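Local coordinates for amidohydrolase 3 domain-containing protein (Pyrococcus furiosus, PDB 3ICJ) that is not functionally characterised but binds two zinc ions and probably hydrolyses carbon-nitrogen bonds other than peptide bonds, as many members of the amidohydrolase family do, at residues Ala96-His101 with Gly473-Thr478; Leu107-Glu112 with Lys221-Ser226; Gly118-Glu123 with Gln144-Arg149; Arg128-Arg133 with Asp157-Pro162; His348-Lys353 with His373-Arg378. All blocks are in the same frame, centred on the assembly; numbering follows the deposited sequence. Where two conformers were deposited one is given.

Interaction 1: Ala96-His101 with Gly473-Thr478; sequences AFFDSH and GSAQVT. With ZN (zinc ion), chain B.
The ring of F98 lies flat against the last turn of helix 463-477, with the backbone of S474 and A475 passing over one of its faces. A475 CA makes a CH-pi contact 3.9 Å from the ring centroid, and A475 CB packs on F98 CD1 at 3.7 Å. CG of F98 stands anti to the backbone N (chi1 -169°), carrying the ring from strand 92-102 across to the helix, where its far end reaches T478 CB, 3.7 Å from F98 CZ. With F98 replaced by alanine, a gap would probably open under this last turn, leaving A475 and T478 without the surface they pack on. S474 OG lies 2.8 Å from F98 O and 3.2 Å from S100 OG; it is also within hydrogen-bonding reach of L469 O, earlier in the same helix, while S100 OG pairs with S393 OG. T478 OG1 donates to S474 O at 2.8 Å, which the backbone N of T478 approaches from the opposite face of the carbonyl plane, closing the helix end with two bonds. At S100 and H101 the chain turns a corner, and D99 OD1 accepts from H101 N in an Asx turn, using its anti lone pair. H101 then binds a zinc ion through NE2 at 2.3 Å, alongside H103, D434 and the carboxylated lysine K296, while H101 ND1 bonds to E372. The buried hydroxyls thus find partners in the helix and in the strands it packs on, implying a strand end anchored to the C-terminal helix immediately before its first metal ligand.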
# COMPACT_ATOMS: atom_id res chain seq x y z
N ALA A 96 -6.70 -5.58 -14.79
CA ALA A 96 -6.21 -4.39 -14.13
C ALA A 96 -5.30 -4.77 -12.96
O ALA A 96 -5.39 -5.88 -12.40
CB ALA A 96 -7.37 -3.50 -13.66
N PHE A 97 -4.39 -3.85 -12.62
CA PHE A 97 -3.48 -4.07 -11.50
C PHE A 97 -4.25 -4.12 -10.19
O PHE A 97 -5.31 -3.50 -10.05
CB PHE A 97 -2.41 -2.98 -11.46
CG PHE A 97 -1.43 -3.07 -12.60
CD1 PHE A 97 -0.47 -4.07 -12.63
CD2 PHE A 97 -1.48 -2.16 -13.66
CE1 PHE A 97 0.43 -4.18 -13.70
CE2 PHE A 97 -0.56 -2.24 -14.73
CZ PHE A 97 0.39 -3.27 -14.74
N PHE A 98 -3.71 -4.88 -9.26
CA PHE A 98 -4.28 -5.05 -7.94
C PHE A 98 -3.09 -4.81 -7.03
O PHE A 98 -2.17 -5.63 -6.97
CB PHE A 98 -4.81 -6.50 -7.81
CG PHE A 98 -5.68 -6.77 -6.59
CD1 PHE A 98 -6.84 -7.52 -6.71
CD2 PHE A 98 -5.36 -6.25 -5.32
CE1 PHE A 98 -7.66 -7.79 -5.60
CE2 PHE A 98 -6.18 -6.51 -4.20
CZ PHE A 98 -7.33 -7.27 -4.35
N ASP A 99 -3.09 -3.66 -6.33
CA ASP A 99 -2.06 -3.34 -5.36
C ASP A 99 -2.47 -3.90 -3.99
O ASP A 99 -3.39 -3.40 -3.35
CB ASP A 99 -1.86 -1.81 -5.30
CG ASP A 99 -0.60 -1.39 -4.53
OD1 ASP A 99 -0.33 -1.93 -3.45
OD2 ASP A 99 0.13 -0.49 -4.99
N SER A 100 -1.79 -4.94 -3.53
CA SER A 100 -2.29 -5.66 -2.36
C SER A 100 -2.01 -4.98 -1.00
O SER A 100 -2.47 -5.45 0.03
CB SER A 100 -1.83 -7.11 -2.36
OG SER A 100 -0.45 -7.21 -2.65
N HIS A 101 -1.24 -3.88 -1.01
CA HIS A 101 -0.88 -3.16 0.23
C HIS A 101 -0.58 -1.69 -0.03
O HIS A 101 0.51 -1.35 -0.51
CB HIS A 101 0.34 -3.84 0.88
CG HIS A 101 0.76 -3.27 2.20
ND1 HIS A 101 0.90 -4.05 3.33
CD2 HIS A 101 1.13 -2.01 2.56
CE1 HIS A 101 1.30 -3.29 4.34
NE2 HIS A 101 1.45 -2.06 3.90
N GLY A 473 -1.97 -12.57 -8.38
CA GLY A 473 -1.16 -12.86 -7.19
C GLY A 473 -1.67 -12.04 -6.02
O GLY A 473 -2.03 -12.57 -4.97
N SER A 474 -1.74 -10.73 -6.25
CA SER A 474 -2.31 -9.80 -5.30
C SER A 474 -3.75 -10.14 -4.88
O SER A 474 -4.07 -10.08 -3.69
CB SER A 474 -2.26 -8.41 -5.89
OG SER A 474 -0.96 -7.86 -5.77
N ALA A 475 -4.58 -10.51 -5.84
CA ALA A 475 -5.96 -10.91 -5.56
C ALA A 475 -6.02 -12.10 -4.61
O ALA A 475 -6.78 -12.08 -3.64
CB ALA A 475 -6.70 -11.23 -6.86
N GLN A 476 -5.20 -13.11 -4.87
CA GLN A 476 -5.16 -14.31 -4.01
C GLN A 476 -4.68 -14.01 -2.62
O GLN A 476 -5.18 -14.56 -1.66
CB GLN A 476 -4.33 -15.42 -4.64
CG GLN A 476 -5.02 -16.01 -5.84
CD GLN A 476 -4.83 -17.48 -5.94
OE1 GLN A 476 -3.82 -17.96 -6.47
NE2 GLN A 476 -5.81 -18.23 -5.45
N VAL A 477 -3.72 -13.09 -2.53
CA VAL A 477 -3.14 -12.68 -1.27
C VAL A 477 -4.17 -11.90 -0.44
O VAL A 477 -4.16 -11.97 0.79
CB VAL A 477 -1.80 -11.94 -1.54
CG1 VAL A 477 -1.41 -10.99 -0.44
CG2 VAL A 477 -0.73 -13.00 -1.78
N THR A 478 -5.10 -11.23 -1.13
CA THR A 478 -6.19 -10.46 -0.52
C THR A 478 -7.54 -11.25 -0.46
O THR A 478 -8.60 -10.67 -0.25
CB THR A 478 -6.33 -9.09 -1.26
OG1 THR A 478 -5.00 -8.55 -1.51
CG2 THR A 478 -7.10 -8.06 -0.42
ZN ZN B . 2.26 -0.22 5.00

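Interaction 2: Leu107-Glu112 with Lys221-Ser226; sequences LGMSLE and KHYIES
G108 meets Y223 where helices 104-112 and 217-233 cross at 84°, their axes approaching to 7.4 Å. This is the tight part of the contact: G108 CA comes within 3.2 Å of Y223 O in a CA-H...O contact, and any side chain at G108 would run into that carbonyl. Beside it, M109 CG sits over one face of the Y223 ring, 3.6 Å from the centroid and 16° off the normal. The two side chains cross at about a right angle, and in the conformer given the sulfur of M109 lies farther out, oblique to the ring, in a longer Met-aromatic contact. A serine in place of Y223 would probably strip M109 CG of the aromatic face beneath it and open a gap beside the helix crossing. The looser, more exposed side is polar. E112 is bent at chi2, which turns its carboxylate back across the crossing, with OE1 at the edge of the Y223 ring. H222 ND1 donates to E112 OE1 at 2.8 Å in a bent bond; the oxygen lies in the imidazole plane, but the donor comes from above the carboxylate plane, the two planes standing 85° apart. S226 OG lies 3.0 Å from E112 OE2 and also within reach of H222 O. The carboxylate is thus addressed through both oxygens, and its charge would probably favour a protonated H222 on this more exposed side.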
# COMPACT_ATOMS: atom_id res chain seq x y z
N LEU A 107 -1.71 8.26 0.96
CA LEU A 107 -1.43 8.58 -0.44
C LEU A 107 -2.14 9.88 -0.83
O LEU A 107 -1.53 10.75 -1.43
CB LEU A 107 -1.81 7.45 -1.41
CG LEU A 107 -1.73 7.76 -2.93
CD1 LEU A 107 -0.34 8.27 -3.41
CD2 LEU A 107 -2.18 6.54 -3.77
N GLY A 108 -3.41 10.00 -0.47
CA GLY A 108 -4.16 11.26 -0.70
C GLY A 108 -3.57 12.51 -0.06
O GLY A 108 -3.53 13.57 -0.71
N MET A 109 -3.15 12.39 1.21
CA MET A 109 -2.48 13.47 1.94
C MET A 109 -1.23 13.90 1.15
O MET A 109 -0.97 15.10 0.97
CB MET A 109 -2.08 13.04 3.38
CG MET A 109 -3.23 12.60 4.33
SD MET A 109 -2.76 11.88 5.95
CE MET A 109 -4.24 11.03 6.47
N SER A 110 -0.47 12.90 0.68
CA SER A 110 0.80 13.12 -0.03
C SER A 110 0.64 13.85 -1.36
O SER A 110 1.47 14.70 -1.71
CB SER A 110 1.55 11.80 -0.22
OG SER A 110 2.10 11.39 1.02
N LEU A 111 -0.41 13.51 -2.11
CA LEU A 111 -0.74 14.19 -3.37
C LEU A 111 -1.15 15.66 -3.18
O LEU A 111 -0.90 16.49 -4.05
CB LEU A 111 -1.84 13.42 -4.12
CG LEU A 111 -1.45 12.00 -4.55
CD1 LEU A 111 -2.70 11.13 -4.86
CD2 LEU A 111 -0.45 12.00 -5.70
N GLU A 112 -1.79 15.96 -2.04
CA GLU A 112 -2.24 17.32 -1.69
C GLU A 112 -1.15 18.22 -1.10
O GLU A 112 -1.34 19.43 -1.06
CB GLU A 112 -3.36 17.26 -0.66
CG GLU A 112 -4.76 17.52 -1.19
CD GLU A 112 -5.47 16.26 -1.58
OE1 GLU A 112 -6.49 15.93 -0.93
OE2 GLU A 112 -5.02 15.58 -2.54
N LYS A 221 -12.37 11.72 3.30
CA LYS A 221 -13.09 11.41 2.05
C LYS A 221 -12.35 12.00 0.86
O LYS A 221 -12.19 11.36 -0.17
CB LYS A 221 -14.52 11.98 2.08
CG LYS A 221 -15.49 11.22 2.99
CD LYS A 221 -16.84 11.92 3.02
CE LYS A 221 -17.61 11.65 1.74
NZ LYS A 221 -18.81 12.53 1.61
N HIS A 222 -11.91 13.25 1.03
CA HIS A 222 -11.16 13.97 0.02
C HIS A 222 -9.81 13.29 -0.30
O HIS A 222 -9.48 13.08 -1.47
CB HIS A 222 -10.97 15.42 0.44
CG HIS A 222 -10.53 16.31 -0.67
ND1 HIS A 222 -9.21 16.41 -1.07
CD2 HIS A 222 -11.23 17.11 -1.50
CE1 HIS A 222 -9.12 17.25 -2.08
NE2 HIS A 222 -10.33 17.69 -2.36
N TYR A 223 -9.06 12.93 0.74
CA TYR A 223 -7.80 12.18 0.57
C TYR A 223 -7.99 10.89 -0.18
O TYR A 223 -7.25 10.58 -1.12
CB TYR A 223 -7.13 11.91 1.94
CG TYR A 223 -6.66 13.18 2.65
CD1 TYR A 223 -6.19 14.27 1.91
CD2 TYR A 223 -6.69 13.30 4.04
CE1 TYR A 223 -5.76 15.44 2.52
CE2 TYR A 223 -6.26 14.48 4.66
CZ TYR A 223 -5.80 15.54 3.89
OH TYR A 223 -5.36 16.70 4.48
N ILE A 224 -9.00 10.13 0.23
CA ILE A 224 -9.28 8.85 -0.38
C ILE A 224 -9.68 9.03 -1.84
O ILE A 224 -9.20 8.29 -2.70
CB ILE A 224 -10.35 8.05 0.43
CG1 ILE A 224 -9.76 7.63 1.77
CG2 ILE A 224 -10.83 6.84 -0.38
CD1 ILE A 224 -10.80 7.24 2.83
N GLU A 225 -10.53 10.02 -2.13
CA GLU A 225 -10.88 10.32 -3.53
C GLU A 225 -9.70 10.78 -4.41
O GLU A 225 -9.63 10.39 -5.59
CB GLU A 225 -12.03 11.31 -3.63
CG GLU A 225 -13.39 10.71 -3.27
CD GLU A 225 -14.54 11.68 -3.45
OE1 GLU A 225 -15.45 11.41 -4.26
OE2 GLU A 225 -14.55 12.72 -2.75
N SER A 226 -8.79 11.58 -3.86
CA SER A 226 -7.55 11.95 -4.59
C SER A 226 -6.65 10.75 -4.90
O SER A 226 -6.15 10.65 -6.03
CB SER A 226 -6.72 13.00 -3.84
OG SER A 226 -7.49 14.14 -3.52

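Interaction 3: Gly118-Glu123 with Gln144-Arg149; sequences GVKSME and QDELGR
M122 and R149 are brought together by contrasting torsions. M122 has CG anti to the backbone N (chi1 -154°) but bends at chi2 and chi3, curling its methyl inward, whereas R149 starts with CG between the backbone N and the carbonyl carbon (chi1 59°) and then runs extended to NE. The two side chains cross at about a right angle: M122 CE lies over one face of the guanidinium, and M122 CG is 3.9 Å from R149 NH2. The same methyl touches L147 CD2 at 4.0 Å. L147 CD2 also packs on V119 CG1, and L147, V119 and M122 form the apolar centre of the contact; L147 CD2 lies against S121 O as well, at 3.6 Å. No direct hydrogen bond joins the segments. One water takes a bond from R149 NH2 at 3.1 Å and donates to E123 OE2, while the same nitrogen forms a salt bridge with D155. At the other end K120 NZ stands 4.7 Å from E146 OE2, opposite charges near but not in contact. S121 occupies the N-cap position of helix 122-130, and G148, with positive phi, follows helix 144-147. The arrangement is one of two loop-helix junctions packed beside the mixed sheet containing strands 114-115 and 137-142, far from the zinc site.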
# COMPACT_ATOMS: atom_id res chain seq x y z
N GLY A 118 13.94 21.78 -3.07
CA GLY A 118 14.77 22.69 -3.87
C GLY A 118 14.48 24.18 -3.71
O GLY A 118 14.93 24.98 -4.52
N VAL A 119 13.74 24.54 -2.66
CA VAL A 119 13.44 25.95 -2.34
C VAL A 119 14.69 26.66 -1.81
O VAL A 119 15.31 26.20 -0.84
CB VAL A 119 12.26 26.08 -1.33
CG1 VAL A 119 12.12 27.50 -0.86
CG2 VAL A 119 10.97 25.65 -1.95
N LYS A 120 15.04 27.79 -2.43
CA LYS A 120 16.33 28.44 -2.18
C LYS A 120 16.34 29.53 -1.10
O LYS A 120 17.40 29.89 -0.59
CB LYS A 120 16.91 28.99 -3.49
CG LYS A 120 17.15 27.93 -4.57
CD LYS A 120 18.16 26.88 -4.12
CE LYS A 120 18.36 25.82 -5.18
NZ LYS A 120 18.90 24.59 -4.54
N SER A 121 15.16 30.06 -0.75
CA SER A 121 15.08 31.12 0.26
C SER A 121 13.79 31.03 1.06
O SER A 121 12.81 30.45 0.60
CB SER A 121 15.22 32.51 -0.38
OG SER A 121 14.04 32.92 -1.06
N MET A 122 13.80 31.62 2.26
CA MET A 122 12.60 31.67 3.11
C MET A 122 11.43 32.42 2.46
O MET A 122 10.27 32.10 2.71
CB MET A 122 12.93 32.25 4.50
CG MET A 122 11.97 31.78 5.63
SD MET A 122 12.00 30.01 5.96
CE MET A 122 13.76 29.74 6.20
N GLU A 123 11.76 33.39 1.60
CA GLU A 123 10.80 34.16 0.81
C GLU A 123 10.03 33.26 -0.15
O GLU A 123 8.80 33.35 -0.21
CB GLU A 123 11.50 35.28 0.02
CG GLU A 123 12.03 36.47 0.86
CD GLU A 123 13.19 36.10 1.81
OE1 GLU A 123 14.06 35.27 1.43
OE2 GLU A 123 13.23 36.64 2.94
N GLN A 144 17.31 23.16 5.42
CA GLN A 144 17.88 24.41 5.94
C GLN A 144 19.19 24.84 5.25
O GLN A 144 19.54 26.02 5.28
CB GLN A 144 18.06 24.36 7.46
CG GLN A 144 19.22 23.49 7.96
CD GLN A 144 18.86 22.01 8.11
OE1 GLN A 144 17.74 21.58 7.81
NE2 GLN A 144 19.81 21.24 8.59
N ASP A 145 19.89 23.89 4.64
CA ASP A 145 21.10 24.18 3.85
C ASP A 145 20.76 24.87 2.54
O ASP A 145 21.44 25.81 2.15
CB ASP A 145 21.88 22.89 3.56
CG ASP A 145 22.33 22.18 4.83
OD1 ASP A 145 22.66 22.87 5.82
OD2 ASP A 145 22.35 20.94 4.83
N GLU A 146 19.69 24.40 1.89
CA GLU A 146 19.18 25.02 0.66
C GLU A 146 18.53 26.39 0.93
O GLU A 146 18.60 27.29 0.10
CB GLU A 146 18.18 24.08 -0.03
CG GLU A 146 18.78 22.74 -0.49
CD GLU A 146 17.72 21.74 -0.97
OE1 GLU A 146 16.55 21.82 -0.54
OE2 GLU A 146 18.07 20.84 -1.77
N LEU A 147 17.93 26.53 2.10
CA LEU A 147 17.27 27.76 2.54
C LEU A 147 18.24 28.85 3.02
O LEU A 147 17.96 30.04 2.87
CB LEU A 147 16.29 27.46 3.68
CG LEU A 147 14.98 26.77 3.35
CD1 LEU A 147 14.40 26.13 4.59
CD2 LEU A 147 14.00 27.76 2.74
N GLY A 148 19.37 28.44 3.60
CA GLY A 148 20.35 29.37 4.17
C GLY A 148 20.27 29.44 5.69
O GLY A 148 21.23 29.86 6.35
N ARG A 149 19.13 29.04 6.24
CA ARG A 149 18.90 28.94 7.69
C ARG A 149 17.69 28.04 7.95
O ARG A 149 17.03 27.59 7.00
CB ARG A 149 18.71 30.33 8.34
CG ARG A 149 17.55 31.18 7.81
CD ARG A 149 17.40 32.47 8.61
NE ARG A 149 16.31 33.32 8.13
CZ ARG A 149 15.04 33.22 8.53
NH1 ARG A 149 14.67 32.27 9.39
NH2 ARG A 149 14.12 34.04 8.04
O HOH W 1 14.55 35.53 5.31

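Interaction 4: Arg128-Arg133 with Asp157-Pro162; sequences RVKKGR and DVIDRP
R161 hydrogen-bonds to G132, reaching from the loop before strand 163-167 to the chain just past helix 122-130. In the conformer given, both terminal nitrogens grip one acceptor, G132 O: R161 NH2 at 2.7 Å and R161 NH1 at 3.0 Å. The carbonyl oxygen sits at the guanidinium edge, near its plane, yet the two donors meet it differently, NH1 almost in line with the C=O bond (172°) and NH2 from above the carbonyl plane. The bend at chi3 (126°) turns the group into this end-on grip. NH2 also bonds to G134 O, so the arginine bonds to two carbonyls of the loop that leads from helix 122-130 to strand 137-142. The apolar contacts lie nearer the helix. I159 CD1 packs on V129 CG1 at 3.7 Å, the side chains crossing at about a right angle, and I159 CG1 meets K130 CG at 3.8 Å. V129 and I159 both also touch I137. At the exposed margin the extended chain of K130 passes V158, with K130 CE 4.4 Å from V158 CG2. These two connections lead into the neighbouring parallel strands 137-142 and 163-167, and their pairing is that of adjoining loops at one end of an alpha/beta layer.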
# COMPACT_ATOMS: atom_id res chain seq x y z
N ARG A 128 5.36 29.58 -1.57
CA ARG A 128 4.87 28.26 -1.97
C ARG A 128 3.84 27.72 -0.99
O ARG A 128 2.85 27.13 -1.40
CB ARG A 128 6.03 27.27 -2.14
CG ARG A 128 6.95 27.59 -3.32
CD ARG A 128 6.74 26.67 -4.50
NE ARG A 128 7.54 25.45 -4.37
CZ ARG A 128 8.81 25.33 -4.77
NH1 ARG A 128 9.44 24.18 -4.60
NH2 ARG A 128 9.45 26.35 -5.33
N VAL A 129 4.07 27.96 0.31
CA VAL A 129 3.14 27.57 1.37
C VAL A 129 1.81 28.33 1.23
O VAL A 129 0.74 27.73 1.31
CB VAL A 129 3.76 27.71 2.79
CG1 VAL A 129 2.77 27.30 3.87
CG2 VAL A 129 4.98 26.84 2.93
N LYS A 130 1.90 29.64 0.99
CA LYS A 130 0.71 30.49 0.80
C LYS A 130 -0.18 30.03 -0.35
O LYS A 130 -1.39 30.27 -0.32
CB LYS A 130 1.10 31.96 0.60
CG LYS A 130 1.24 32.78 1.88
CD LYS A 130 1.73 34.18 1.55
CE LYS A 130 1.97 35.01 2.81
NZ LYS A 130 2.60 36.33 2.50
N LYS A 131 0.41 29.38 -1.35
CA LYS A 131 -0.33 28.85 -2.51
C LYS A 131 -1.01 27.50 -2.26
O LYS A 131 -1.54 26.90 -3.20
CB LYS A 131 0.57 28.75 -3.75
CG LYS A 131 0.89 30.07 -4.42
CD LYS A 131 1.55 29.83 -5.77
CE LYS A 131 1.47 31.05 -6.66
NZ LYS A 131 2.40 32.12 -6.21
N GLY A 132 -1.01 27.02 -1.01
CA GLY A 132 -1.74 25.79 -0.63
C GLY A 132 -3.20 26.08 -0.32
O GLY A 132 -3.52 27.10 0.28
N ARG A 133 -4.09 25.17 -0.72
CA ARG A 133 -5.53 25.40 -0.58
C ARG A 133 -6.02 25.18 0.85
O ARG A 133 -6.70 26.03 1.42
CB ARG A 133 -6.31 24.51 -1.55
CG ARG A 133 -7.05 25.27 -2.63
CD ARG A 133 -6.57 26.71 -2.72
NE ARG A 133 -5.50 26.88 -3.70
CZ ARG A 133 -5.57 26.43 -4.95
NH1 ARG A 133 -6.65 25.80 -5.38
NH2 ARG A 133 -4.54 26.62 -5.78
N ASP A 157 4.40 32.46 10.79
CA ASP A 157 3.30 33.18 11.42
C ASP A 157 2.70 34.28 10.54
O ASP A 157 1.67 34.86 10.90
CB ASP A 157 3.71 33.75 12.78
CG ASP A 157 3.51 32.77 13.92
OD1 ASP A 157 2.91 31.69 13.70
OD2 ASP A 157 3.96 33.07 15.05
N VAL A 158 3.34 34.58 9.41
CA VAL A 158 2.77 35.52 8.42
C VAL A 158 1.56 34.91 7.67
O VAL A 158 0.73 35.64 7.13
CB VAL A 158 3.83 36.11 7.42
CG1 VAL A 158 4.94 36.86 8.16
CG2 VAL A 158 4.39 35.04 6.50
N ILE A 159 1.46 33.58 7.65
CA ILE A 159 0.35 32.83 7.04
C ILE A 159 -0.77 32.64 8.07
O ILE A 159 -0.54 32.11 9.15
CB ILE A 159 0.86 31.46 6.52
CG1 ILE A 159 1.97 31.68 5.49
CG2 ILE A 159 -0.29 30.62 5.95
CD1 ILE A 159 3.02 30.62 5.49
N ASP A 160 -2.00 33.05 7.73
CA ASP A 160 -3.08 33.08 8.73
C ASP A 160 -3.90 31.78 8.90
O ASP A 160 -5.05 31.81 9.37
CB ASP A 160 -3.97 34.33 8.56
CG ASP A 160 -4.84 34.27 7.31
OD1 ASP A 160 -4.65 33.38 6.45
OD2 ASP A 160 -5.73 35.14 7.19
N ARG A 161 -3.36 30.66 8.46
CA ARG A 161 -3.93 29.38 8.83
C ARG A 161 -2.91 28.36 9.28
O ARG A 161 -1.73 28.59 9.07
CB ARG A 161 -4.82 28.84 7.72
CG ARG A 161 -4.11 28.41 6.47
CD ARG A 161 -5.09 28.37 5.31
NE ARG A 161 -4.63 29.17 4.19
CZ ARG A 161 -4.45 28.70 2.96
NH1 ARG A 161 -4.01 29.49 2.00
NH2 ARG A 161 -4.71 27.44 2.70
N PRO A 162 -3.34 27.25 9.88
CA PRO A 162 -2.35 26.29 10.39
C PRO A 162 -1.46 25.73 9.29
O PRO A 162 -1.92 25.49 8.17
CB PRO A 162 -3.20 25.17 11.00
CG PRO A 162 -4.47 25.83 11.36
CD PRO A 162 -4.71 26.86 10.29

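Interaction 5: His348-Lys353 with His373-Arg378; sequences HAIGDK and HASLVR. With ZN (zinc ion), chain C.
H348 and H373 meet as an offset edge-to-face pair, the edge of H373 directed at the face of H348, with planes at 80° and centroids 4.9 Å apart. This turn lets both rings point a nitrogen at the same zinc ion: H348 through ND1 at 2.1 Å and H373 through NE2 at 2.4 Å. CG of H348 lies anti to the backbone N (chi1 161°), which swings its ring out beside that of H373. The carboxylated lysine K296 completes the ligands of this metal, while the other ring nitrogens are hydrogen-bonded, H348 NE2 to G301 O and H373 ND1 to Q395. I350 stands obliquely against H373, its CG1 3.7 Å from H373 CB, and its CG2 packs on the S375 side chain. Farther from the metal the backbones are tied by L376 N donating to I350 O at 3.0 Å, nearly in line with the carbonyl. The far end is ionic. D352 OD2 forms a salt bridge with R378 NH2 at 2.9 Å; the oxygen lies at the guanidinium edge, near its plane, and the bond reaches it on the anti side, with carboxylate and guanidinium planes 85° apart. S311 also bonds to D352 OD2, and R378 has further acidic partners in D356 and D380. A349 and H373 form a parallel bridge as their chains leave the neighbouring strands 346-349 and 370-371. Histidines at the C-terminal ends of successive parallel strands, sharing a zinc with a carboxylated lysine, mark the binuclear site of an amidohydrolase barrel.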
# COMPACT_ATOMS: atom_id res chain seq x y z
N HIS A 348 2.61 -7.07 9.52
CA HIS A 348 3.88 -6.46 9.06
C HIS A 348 5.07 -7.14 9.77
O HIS A 348 5.17 -7.12 10.99
CB HIS A 348 3.82 -4.94 9.34
CG HIS A 348 5.14 -4.22 9.36
ND1 HIS A 348 5.37 -3.09 8.60
CD2 HIS A 348 6.26 -4.41 10.10
CE1 HIS A 348 6.58 -2.63 8.86
NE2 HIS A 348 7.15 -3.42 9.75
N ALA A 349 5.93 -7.79 8.99
CA ALA A 349 7.17 -8.37 9.51
C ALA A 349 8.30 -8.15 8.51
O ALA A 349 8.27 -8.68 7.40
CB ALA A 349 7.01 -9.84 9.79
N ILE A 350 9.29 -7.38 8.92
CA ILE A 350 10.41 -7.00 8.05
C ILE A 350 11.68 -7.77 8.39
O ILE A 350 12.27 -8.42 7.51
CB ILE A 350 10.59 -5.45 8.03
CG1 ILE A 350 9.39 -4.83 7.29
CG2 ILE A 350 11.97 -5.01 7.42
CD1 ILE A 350 9.52 -3.31 6.96
N GLY A 351 12.08 -7.72 9.66
CA GLY A 351 13.27 -8.43 10.11
C GLY A 351 13.06 -9.93 10.14
O GLY A 351 11.92 -10.39 10.26
N ASP A 352 14.14 -10.70 10.06
CA ASP A 352 14.02 -12.17 10.04
C ASP A 352 13.40 -12.75 11.31
O ASP A 352 12.66 -13.75 11.26
CB ASP A 352 15.35 -12.84 9.73
CG ASP A 352 16.34 -12.72 10.87
OD1 ASP A 352 16.75 -11.58 11.22
OD2 ASP A 352 16.74 -13.76 11.41
N LYS A 353 13.65 -12.10 12.44
CA LYS A 353 13.08 -12.55 13.71
C LYS A 353 11.60 -12.16 13.82
O LYS A 353 10.80 -12.90 14.39
CB LYS A 353 13.88 -12.02 14.90
CG LYS A 353 13.43 -12.63 16.25
CD LYS A 353 14.23 -12.11 17.40
CE LYS A 353 13.72 -12.72 18.71
NZ LYS A 353 14.29 -11.98 19.86
N HIS A 373 5.43 -7.37 3.63
CA HIS A 373 6.88 -7.16 3.41
C HIS A 373 7.70 -8.44 3.32
O HIS A 373 8.28 -8.72 2.26
CB HIS A 373 7.51 -6.11 4.35
CG HIS A 373 6.68 -4.87 4.49
ND1 HIS A 373 6.40 -4.05 3.42
CD2 HIS A 373 6.02 -4.34 5.54
CE1 HIS A 373 5.63 -3.05 3.81
NE2 HIS A 373 5.38 -3.21 5.10
N ALA A 374 7.75 -9.19 4.43
CA ALA A 374 8.63 -10.36 4.58
C ALA A 374 10.03 -10.08 4.01
O ALA A 374 10.56 -10.88 3.23
CB ALA A 374 8.00 -11.60 3.92
N SER A 375 10.61 -8.94 4.38
CA SER A 375 11.80 -8.39 3.73
C SER A 375 13.02 -9.28 3.86
O SER A 375 13.75 -9.49 2.89
CB SER A 375 12.11 -6.99 4.26
OG SER A 375 10.96 -6.17 4.16
N LEU A 376 13.24 -9.82 5.06
CA LEU A 376 14.28 -10.84 5.26
C LEU A 376 13.69 -12.21 5.60
O LEU A 376 13.06 -12.39 6.64
CB LEU A 376 15.26 -10.41 6.36
CG LEU A 376 15.78 -8.98 6.22
CD1 LEU A 376 16.57 -8.56 7.45
CD2 LEU A 376 16.64 -8.84 4.97
N VAL A 377 13.90 -13.17 4.70
CA VAL A 377 13.46 -14.55 4.93
C VAL A 377 14.65 -15.49 4.82
O VAL A 377 15.34 -15.54 3.79
CB VAL A 377 12.34 -14.99 3.94
CG1 VAL A 377 11.94 -16.43 4.22
CG2 VAL A 377 11.13 -14.06 4.04
N ARG A 378 14.91 -16.21 5.90
CA ARG A 378 16.00 -17.19 5.93
C ARG A 378 15.59 -18.48 5.20
O ARG A 378 14.39 -18.81 5.12
CB ARG A 378 16.40 -17.51 7.38
CG ARG A 378 16.67 -16.28 8.26
CD ARG A 378 17.16 -16.67 9.67
NE ARG A 378 16.34 -17.69 10.34
CZ ARG A 378 15.45 -17.44 11.29
NH1 ARG A 378 14.76 -18.44 11.81
NH2 ARG A 378 15.24 -16.19 11.73
ZN ZN C . 4.38 -2.14 7.00

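How the interactions relate
Interactions 1 and 5 lie 20 Å apart between centres and meet at the two-zinc site, where H101 CE1 is 4.2 Å from H373 NE2. Interaction 2 follows directly on interaction 1, because helix 104-112 comes after strand 92-102, and their centres are 21 Å apart. Interactions 3 and 4, 17 Å apart, share helix 122-130; their segments alternate along the chain, and V119 CG2 touches R128 NH1 at 3.4 Å. They belong to the outlying region around strands 137-142 and 163-167, about 40 Å from interactions 1 and 5. Interaction 1, joining residues 372 positions apart, spans all the others, so the chain departs from the metal centre, builds this outlying layer and returns.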